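Local coordinates for protein 1,3-alpha-isomaltosidase (Kribbella flavida DSM 17836, PDB 5X3I) that hydrolyses the alpha-1,3-glucosidic linkages of a cyclic tetrasaccharide derived from starch, yielding isomaltose inside the cell, at residues Phe176-Gln181 against Val268-Tyr273. The protein carries 1 engineered substitution. Residues are numbered along the deposited sequence; the frame is centred on the assembly and turned at random.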
loop_
_atom_site.group_PDB
_atom_site.type_symbol
_atom_site.label_atom_id
_atom_site.label_comp_id
_atom_site.label_asym_id
_atom_site.label_seq_id
_atom_site.Cartn_x
_atom_site.Cartn_y
_atom_site.Cartn_z
ATOM N N PHE A 176 -18.279 -19.102 -1.231
ATOM C CA PHE A 176 -18.818 -19.633 -2.473
ATOM C C PHE A 176 -17.728 -19.899 -3.496
ATOM O O PHE A 176 -16.560 -19.589 -3.276
ATOM C CB PHE A 176 -19.860 -18.677 -3.056
ATOM C CG PHE A 176 -19.323 -17.309 -3.397
ATOM C CD1 PHE A 176 -19.315 -16.298 -2.452
ATOM C CD2 PHE A 176 -18.843 -17.033 -4.666
ATOM C CE1 PHE A 176 -18.828 -15.036 -2.762
ATOM C CE2 PHE A 176 -18.354 -15.776 -4.981
ATOM C CZ PHE A 176 -18.346 -14.778 -4.022
ATOM N N ARG A 177 -18.126 -20.449 -4.632
ATOM C CA ARG A 177 -17.172 -20.864 -5.646
ATOM C C ARG A 177 -17.537 -20.252 -6.986
ATOM O O ARG A 177 -18.697 -20.254 -7.384
ATOM C CB ARG A 177 -17.118 -22.388 -5.772
ATOM C CG ARG A 177 -16.308 -23.112 -4.700
ATOM C CD ARG A 177 -17.116 -23.317 -3.440
ATOM N NE ARG A 177 -16.408 -24.117 -2.446
ATOM C CZ ARG A 177 -16.831 -24.297 -1.200
ATOM N NH1 ARG A 177 -16.121 -25.035 -0.359
ATOM N NH2 ARG A 177 -17.957 -23.729 -0.787
ATOM N N LEU A 178 -16.541 -19.709 -7.670
ATOM C CA LEU A 178 -16.739 -19.229 -9.025
ATOM C C LEU A 178 -16.143 -20.242 -9.977
ATOM O O LEU A 178 -15.024 -20.691 -9.779
ATOM C CB LEU A 178 -16.104 -17.851 -9.229
ATOM C CG LEU A 178 -16.692 -16.686 -8.441
ATOM C CD1 LEU A 178 -15.848 -15.440 -8.640
ATOM C CD2 LEU A 178 -18.121 -16.422 -8.862
ATOM N N GLN A 179 -16.896 -20.597 -11.009
ATOM C CA GLN A 179 -16.459 -21.600 -11.964
ATOM C C GLN A 179 -15.388 -21.072 -12.913
ATOM O O GLN A 179 -15.573 -20.055 -13.566
ATOM C CB GLN A 179 -17.651 -22.120 -12.767
ATOM C CG GLN A 179 -17.861 -23.621 -12.659
ATOM C CD GLN A 179 -18.346 -24.042 -11.284
ATOM O OE1 GLN A 179 -19.176 -23.368 -10.673
ATOM N NE2 GLN A 179 -17.824 -25.158 -10.787
ATOM N N LEU A 180 -14.286 -21.801 -13.001
ATOM C CA LEU A 180 -13.180 -21.467 -13.886
ATOM C C LEU A 180 -13.086 -22.478 -15.018
ATOM O O LEU A 180 -13.500 -23.627 -14.869
ATOM C CB LEU A 180 -11.858 -21.435 -13.123
ATOM C CG LEU A 180 -11.800 -20.559 -11.873
ATOM C CD1 LEU A 180 -10.407 -20.566 -11.280
ATOM C CD2 LEU A 180 -12.259 -19.150 -12.189
ATOM N N GLN A 181 -12.544 -22.049 -16.150
ATOM C CA GLN A 181 -12.335 -22.954 -17.266
ATOM C C GLN A 181 -10.845 -23.175 -17.451
ATOM O O GLN A 181 -10.033 -22.566 -16.754
ATOM C CB GLN A 181 -12.958 -22.386 -18.541
ATOM C CG GLN A 181 -14.460 -22.165 -18.445
ATOM C CD GLN A 181 -15.023 -21.360 -19.601
ATOM O OE1 GLN A 181 -14.414 -20.395 -20.062
ATOM N NE2 GLN A 181 -16.200 -21.754 -20.074
ATOM N N VAL A 268 -24.105 -11.251 0.428
ATOM C CA VAL A 268 -22.924 -10.930 -0.356
ATOM C C VAL A 268 -23.356 -10.436 -1.732
ATOM O O VAL A 268 -23.969 -11.172 -2.507
ATOM C CB VAL A 268 -21.979 -12.126 -0.505
ATOM C CG1 VAL A 268 -20.868 -11.795 -1.470
ATOM C CG2 VAL A 268 -21.396 -12.513 0.845
ATOM N N ASP A 269 -23.064 -9.172 -2.010
ATOM C CA ASP A 269 -23.367 -8.586 -3.307
ATOM C C ASP A 269 -22.162 -8.717 -4.218
ATOM O O ASP A 269 -21.092 -8.182 -3.934
ATOM C CB ASP A 269 -23.775 -7.120 -3.170
ATOM C CG ASP A 269 -25.140 -6.946 -2.537
ATOM O OD1 ASP A 269 -25.201 -6.511 -1.367
ATOM O OD2 ASP A 269 -26.155 -7.240 -3.209
ATOM N N LEU A 270 -22.344 -9.430 -5.318
ATOM C CA LEU A 270 -21.252 -9.738 -6.220
ATOM C C LEU A 270 -21.520 -9.152 -7.597
ATOM O O LEU A 270 -22.549 -9.440 -8.207
ATOM C CB LEU A 270 -21.051 -11.248 -6.307
ATOM C CG LEU A 270 -19.976 -11.768 -7.260
ATOM C CD1 LEU A 270 -18.595 -11.493 -6.708
ATOM C CD2 LEU A 270 -20.166 -13.252 -7.559
ATOM N N ALA A 271 -20.607 -8.309 -8.078
ATOM C CA ALA A 271 -20.745 -7.733 -9.408
ATOM C C ALA A 271 -19.971 -8.569 -10.408
ATOM O O ALA A 271 -18.849 -8.985 -10.146
ATOM C CB ALA A 271 -20.265 -6.273 -9.430
ATOM N N ILE A 272 -20.594 -8.839 -11.546
ATOM C CA ILE A 272 -19.947 -9.553 -12.633
ATOM C C ILE A 272 -19.799 -8.624 -13.830
ATOM O O ILE A 272 -20.754 -7.968 -14.218
ATOM C CB ILE A 272 -20.746 -10.797 -13.052
ATOM C CG1 ILE A 272 -20.895 -11.753 -11.869
ATOM C CG2 ILE A 272 -20.064 -11.506 -14.211
ATOM C CD1 ILE A 272 -19.589 -12.296 -11.369
ATOM N N TYR A 273 -18.605 -8.558 -14.407
ATOM C CA TYR A 273 -18.389 -7.712 -15.580
ATOM C C TYR A 273 -17.993 -8.579 -16.756
ATOM O O TYR A 273 -17.169 -9.473 -16.613
ATOM C CB TYR A 273 -17.309 -6.653 -15.319
ATOM C CG TYR A 273 -17.437 -5.942 -13.994
ATOM C CD1 TYR A 273 -18.443 -5.022 -13.774
ATOM C CD2 TYR A 273 -16.544 -6.186 -12.970
ATOM C CE1 TYR A 273 -18.555 -4.365 -12.566
ATOM C CE2 TYR A 273 -16.650 -5.535 -11.761
ATOM C CZ TYR A 273 -17.657 -4.629 -11.566
ATOM O OH TYR A 273 -17.772 -3.990 -10.361
#
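Two beta-sheets of the galactose mutarotase-like beta-sandwich of this family 31 glycosidase face each other here, with F176 and L178 from one layer meeting V268 and L270 from the other. Strand segments 176-179 and 268-273 run nearly parallel, 12° apart, their axes coming within 11.8 Å at the closest point, a spacing that apolar side chains bridge from both sides. F176 meets two residues of the other layer. A chi1 of 61° tucks its CG between backbone N and C, and the ring spans both neighbours: CE1 lies 4.0 Å from V268 CG1, while CE2, on the other side of CZ, is 4.0 Å from L270 CD2. Both methyls approach the ring obliquely. L270 CD2 does double duty, since it also meets L178 CD2 at 4.0 Å, where the leucines pass one another pointing opposite ways. In L270, CG is anti to the backbone N (chi1 178°) and CD2 in turn anti to CA, stretching the side chain out to that methyl. All four residues are buried, and the contact is purely apolar. Within its own sheet, 170-179 runs between strands 159-167 and 255-261; V162 packs on F176, and V159 touches both leucines. Strand 237-241, next to 267-274 in the opposing sheet, adds F239 against L178 and V241 against L270.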